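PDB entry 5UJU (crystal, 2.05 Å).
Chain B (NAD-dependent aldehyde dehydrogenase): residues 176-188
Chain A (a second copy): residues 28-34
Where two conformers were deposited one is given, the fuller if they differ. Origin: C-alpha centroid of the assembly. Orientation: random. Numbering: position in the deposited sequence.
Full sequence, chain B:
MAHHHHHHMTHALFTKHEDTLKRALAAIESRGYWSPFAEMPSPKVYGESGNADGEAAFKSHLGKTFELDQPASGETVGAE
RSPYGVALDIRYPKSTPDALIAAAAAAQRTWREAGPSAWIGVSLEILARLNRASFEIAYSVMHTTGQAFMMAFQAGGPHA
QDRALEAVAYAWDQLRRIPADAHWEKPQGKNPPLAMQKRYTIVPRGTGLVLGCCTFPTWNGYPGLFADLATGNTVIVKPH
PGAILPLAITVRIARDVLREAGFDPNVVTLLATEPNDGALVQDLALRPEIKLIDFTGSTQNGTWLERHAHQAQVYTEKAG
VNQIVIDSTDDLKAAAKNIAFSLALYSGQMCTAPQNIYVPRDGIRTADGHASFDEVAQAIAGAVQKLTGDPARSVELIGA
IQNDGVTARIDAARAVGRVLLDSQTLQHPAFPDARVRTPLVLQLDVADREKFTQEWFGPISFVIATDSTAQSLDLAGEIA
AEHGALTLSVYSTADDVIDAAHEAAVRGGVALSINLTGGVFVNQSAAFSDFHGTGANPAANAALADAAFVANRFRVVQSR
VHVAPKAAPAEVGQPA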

# COMPACT_ATOMS: atom_id res chain seq x y z
N ARG B 176 -3.28 15.89 -3.51
CA ARG B 176 -2.88 17.20 -3.98
C ARG B 176 -1.63 17.17 -4.85
O ARG B 176 -1.33 18.17 -5.51
CB ARG B 176 -2.66 18.15 -2.80
CG ARG B 176 -1.41 17.84 -2.00
CD ARG B 176 -1.39 18.62 -0.71
NE ARG B 176 -0.19 18.33 0.07
CZ ARG B 176 0.78 19.21 0.29
NH1 ARG B 176 0.68 20.44 -0.20
NH2 ARG B 176 1.83 18.86 1.02
N ARG B 177 -0.90 16.06 -4.87
CA ARG B 177 0.33 15.98 -5.64
C ARG B 177 0.11 15.45 -7.05
O ARG B 177 1.08 15.34 -7.81
CB ARG B 177 1.35 15.11 -4.89
CG ARG B 177 1.67 15.67 -3.51
CD ARG B 177 2.50 14.70 -2.68
NE ARG B 177 2.70 15.16 -1.31
CZ ARG B 177 3.69 15.95 -0.92
NH1 ARG B 177 4.57 16.38 -1.81
NH2 ARG B 177 3.80 16.31 0.35
N ILE B 178 -1.13 15.17 -7.43
CA ILE B 178 -1.48 14.59 -8.72
C ILE B 178 -2.12 15.70 -9.55
O ILE B 178 -3.23 16.16 -9.23
CB ILE B 178 -2.42 13.39 -8.56
CG1 ILE B 178 -1.70 12.28 -7.78
CG2 ILE B 178 -2.88 12.88 -9.92
CD1 ILE B 178 -2.61 11.28 -7.16
N PRO B 179 -1.48 16.16 -10.62
CA PRO B 179 -2.05 17.25 -11.42
C PRO B 179 -3.28 16.79 -12.16
O PRO B 179 -3.41 15.61 -12.51
CB PRO B 179 -0.92 17.60 -12.40
CG PRO B 179 -0.20 16.30 -12.59
CD PRO B 179 -0.23 15.64 -11.21
N ALA B 180 -4.20 17.73 -12.39
CA ALA B 180 -5.38 17.41 -13.18
C ALA B 180 -5.02 17.16 -14.65
O ALA B 180 -5.66 16.33 -15.31
CB ALA B 180 -6.41 18.52 -13.05
N ASP B 181 -4.00 17.85 -15.17
CA ASP B 181 -3.54 17.64 -16.54
C ASP B 181 -2.10 18.12 -16.65
O ASP B 181 -1.55 18.73 -15.73
CB ASP B 181 -4.43 18.35 -17.57
CG ASP B 181 -4.76 19.76 -17.17
OD1 ASP B 181 -3.83 20.60 -17.18
OD2 ASP B 181 -5.94 20.03 -16.87
N ALA B 182 -1.48 17.82 -17.79
CA ALA B 182 -0.09 18.20 -18.02
C ALA B 182 0.15 18.34 -19.51
O ALA B 182 -0.45 17.62 -20.31
CB ALA B 182 0.88 17.17 -17.43
N HIS B 183 1.02 19.28 -19.87
CA HIS B 183 1.50 19.39 -21.23
C HIS B 183 2.81 18.62 -21.38
O HIS B 183 3.82 18.95 -20.74
CB HIS B 183 1.70 20.85 -21.65
CG HIS B 183 2.14 20.99 -23.07
ND1 HIS B 183 1.26 20.96 -24.14
CD2 HIS B 183 3.38 21.12 -23.61
CE1 HIS B 183 1.94 21.09 -25.26
NE2 HIS B 183 3.22 21.19 -24.97
N TRP B 184 2.78 17.58 -22.21
CA TRP B 184 3.92 16.70 -22.44
C TRP B 184 4.47 17.00 -23.82
O TRP B 184 3.81 16.75 -24.83
CB TRP B 184 3.48 15.24 -22.30
CG TRP B 184 4.58 14.22 -22.38
CD1 TRP B 184 5.29 13.69 -21.33
CD2 TRP B 184 5.09 13.58 -23.56
NE1 TRP B 184 6.20 12.77 -21.78
CE2 TRP B 184 6.10 12.67 -23.15
CE3 TRP B 184 4.79 13.68 -24.92
CZ2 TRP B 184 6.81 11.88 -24.05
CZ3 TRP B 184 5.50 12.89 -25.83
CH2 TRP B 184 6.50 12.00 -25.38
N GLU B 185 5.69 17.55 -23.87
CA GLU B 185 6.28 17.95 -25.15
C GLU B 185 7.71 17.43 -25.23
O GLU B 185 8.55 17.78 -24.40
CB GLU B 185 6.26 19.47 -25.34
CG GLU B 185 6.80 19.91 -26.70
CD GLU B 185 6.49 21.36 -27.01
OE1 GLU B 185 5.45 21.85 -26.53
OE2 GLU B 185 7.27 21.99 -27.75
N LYS B 186 7.97 16.61 -26.24
CA LYS B 186 9.26 15.95 -26.39
C LYS B 186 9.90 16.40 -27.69
O LYS B 186 9.36 16.11 -28.77
CB LYS B 186 9.09 14.43 -26.36
CG LYS B 186 10.35 13.65 -26.64
CD LYS B 186 10.12 12.17 -26.38
CE LYS B 186 11.32 11.36 -26.82
NZ LYS B 186 11.12 9.91 -26.60
N PRO B 187 11.02 17.12 -27.65
CA PRO B 187 11.65 17.57 -28.90
C PRO B 187 12.07 16.38 -29.75
O PRO B 187 12.29 15.27 -29.26
CB PRO B 187 12.86 18.39 -28.42
CG PRO B 187 13.07 18.00 -27.00
CD PRO B 187 11.74 17.61 -26.46
N GLN B 188 12.14 16.61 -31.06
CA GLN B 188 12.51 15.56 -32.00
C GLN B 188 13.62 16.04 -32.93
O GLN B 188 13.60 15.77 -34.13
CB GLN B 188 11.29 15.08 -32.79
CG GLN B 188 10.20 14.43 -31.94
CD GLN B 188 10.55 13.02 -31.48
OE1 GLN B 188 11.30 12.84 -30.52
NE2 GLN B 188 10.01 12.02 -32.17
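Chain A (28-34) IESRGYW

No direct hydrogen bond joins these two stretches, although their backbones come close; four waters carry the polar links, and the direct contacts are aromatic, CH-pi, CA-H...O and van der Waals. Chain A enters as the last turn of a helix, Ile28(A) to Ser30(A), leaves it at Arg31(A) with positive phi (69/26), and continues extended through Tyr33(A) and Trp34(A). It runs in the same direction as chain B: Glu29(A) lies by Arg177(B), CA to CA 6.0 Å, and Gly32(A) by Trp184(B), CA to CA 4.2 Å. Chain B is loop from Arg176(B) to Ala180(B) and strand in the residues that follow.

At the helix end, Pro179(B) points toward chain A, its CD 3.3 Å from Glu29(A) O and its CG 3.9 Å from Arg31(A) CD. The side chain of Arg31(A) folds back so that NH1 donates to Ile28(A) O (3.1 Å). Water 1 also donates to Ile28(A) O (2.7 Å) and to Arg177(B) O (3.0 Å), tying the helix end to the loop. Ala182(B) CB packs 3.2 Å from Ser30(A) O and 4.0 Å from Arg31(A) CB. Water 2 bridges two carbonyls nearby, donating to Ser30(A) O (2.6 Å) and Asp181(B) O (3.1 Å).

Gly32(A) brings the backbones closest together: its CA lies 3.4 Å from His183(B) O in a CA-H...O contact, and an ideal CB here would stand a tight 3.1 Å from that same His183(B) O. Beyond it, water 4 fills the gap between the backbones, accepting from Tyr33(A) N (2.8 Å) and Glu185(B) N (2.9 Å) and donating to His183(B) O (3.0 Å). Water 3 accepts from Trp184(B) NE1 (3.0 Å) and donates to Gly32(A) O (2.9 Å), so the indole nitrogen reaches Gly32(A) O through water 3.

Tyr33(A), chi1 t, is the residue most covered by chain B. Its CB sits over the face of Trp184(B), 3.9 Å from the centroid of the five-membered ring, while its ring turns an edge toward the indole face in an offset edge-to-face pair, centroids 5.5 Å apart and planes at 84°. Lys186(B), extended with every chi t, lays its aliphatic chain over one face of the tyrosine, CG 3.8 Å from the ring centroid; its NZ is hydrogen-bonded elsewhere in the structure. Pro187(B) CD adds a looser contact to Tyr33(A) CD2 at 4.2 Å. Trp34(A) then points away.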

# COMPACT_ATOMS: atom_id res chain seq x y z
N ILE A 28 7.93 14.16 -11.48
CA ILE A 28 6.81 13.29 -11.14
C ILE A 28 5.57 14.09 -10.75
O ILE A 28 4.44 13.61 -10.92
CB ILE A 28 7.17 12.29 -10.02
CG1 ILE A 28 7.51 13.02 -8.72
CG2 ILE A 28 8.30 11.37 -10.46
CD1 ILE A 28 7.84 12.07 -7.55
N GLU A 29 5.75 15.33 -10.28
CA GLU A 29 4.61 16.15 -9.90
C GLU A 29 4.00 16.92 -11.08
O GLU A 29 2.77 17.04 -11.16
CB GLU A 29 5.02 17.15 -8.82
CG GLU A 29 3.86 17.94 -8.27
CD GLU A 29 4.19 18.61 -6.96
OE1 GLU A 29 5.40 18.75 -6.66
OE2 GLU A 29 3.25 19.00 -6.24
N SER A 30 4.81 17.44 -11.99
CA SER A 30 4.28 18.22 -13.12
C SER A 30 3.86 17.33 -14.29
O SER A 30 2.88 17.65 -14.98
CB SER A 30 5.32 19.23 -13.59
OG SER A 30 6.39 18.57 -14.23
N ARG A 31 4.59 16.25 -14.53
CA ARG A 31 4.24 15.20 -15.50
C ARG A 31 4.31 15.66 -16.96
O ARG A 31 3.65 15.08 -17.83
CB ARG A 31 2.86 14.60 -15.17
CG ARG A 31 2.79 14.04 -13.73
CD ARG A 31 1.67 13.00 -13.51
NE ARG A 31 2.00 11.69 -14.06
CZ ARG A 31 2.82 10.80 -13.48
NH1 ARG A 31 3.41 11.06 -12.32
NH2 ARG A 31 3.04 9.63 -14.07
N GLY A 32 5.13 16.67 -17.24
CA GLY A 32 5.57 16.96 -18.60
C GLY A 32 6.63 15.96 -19.04
O GLY A 32 6.82 14.90 -18.43
N TYR A 33 7.33 16.30 -20.13
CA TYR A 33 8.40 15.44 -20.64
C TYR A 33 9.72 15.73 -19.93
O TYR A 33 10.15 16.89 -19.85
CB TYR A 33 8.61 15.60 -22.15
CG TYR A 33 9.83 14.80 -22.58
CD1 TYR A 33 9.80 13.41 -22.55
CD2 TYR A 33 11.02 15.43 -22.93
CE1 TYR A 33 10.91 12.65 -22.89
CE2 TYR A 33 12.15 14.68 -23.28
CZ TYR A 33 12.09 13.29 -23.25
OH TYR A 33 13.18 12.52 -23.59
N TRP A 34 10.39 14.67 -19.46
CA TRP A 34 11.73 14.79 -18.90
C TRP A 34 12.37 13.42 -18.80
O TRP A 34 11.70 12.43 -18.51
CB TRP A 34 11.72 15.45 -17.51
CG TRP A 34 13.10 15.60 -16.92
CD1 TRP A 34 14.06 16.51 -17.28
CD2 TRP A 34 13.68 14.79 -15.89
NE1 TRP A 34 15.19 16.32 -16.52
CE2 TRP A 34 14.98 15.27 -15.66
CE3 TRP A 34 13.22 13.70 -15.14
CZ2 TRP A 34 15.83 14.71 -14.71
CZ3 TRP A 34 14.06 13.15 -14.19
CH2 TRP A 34 15.36 13.65 -13.98
O HOH W 1 1.97 13.33 -9.84
O HOH W 2 1.28 19.67 -14.94
O HOH W 3 7.83 12.32 -19.28
O HOH W 4 6.69 18.73 -21.45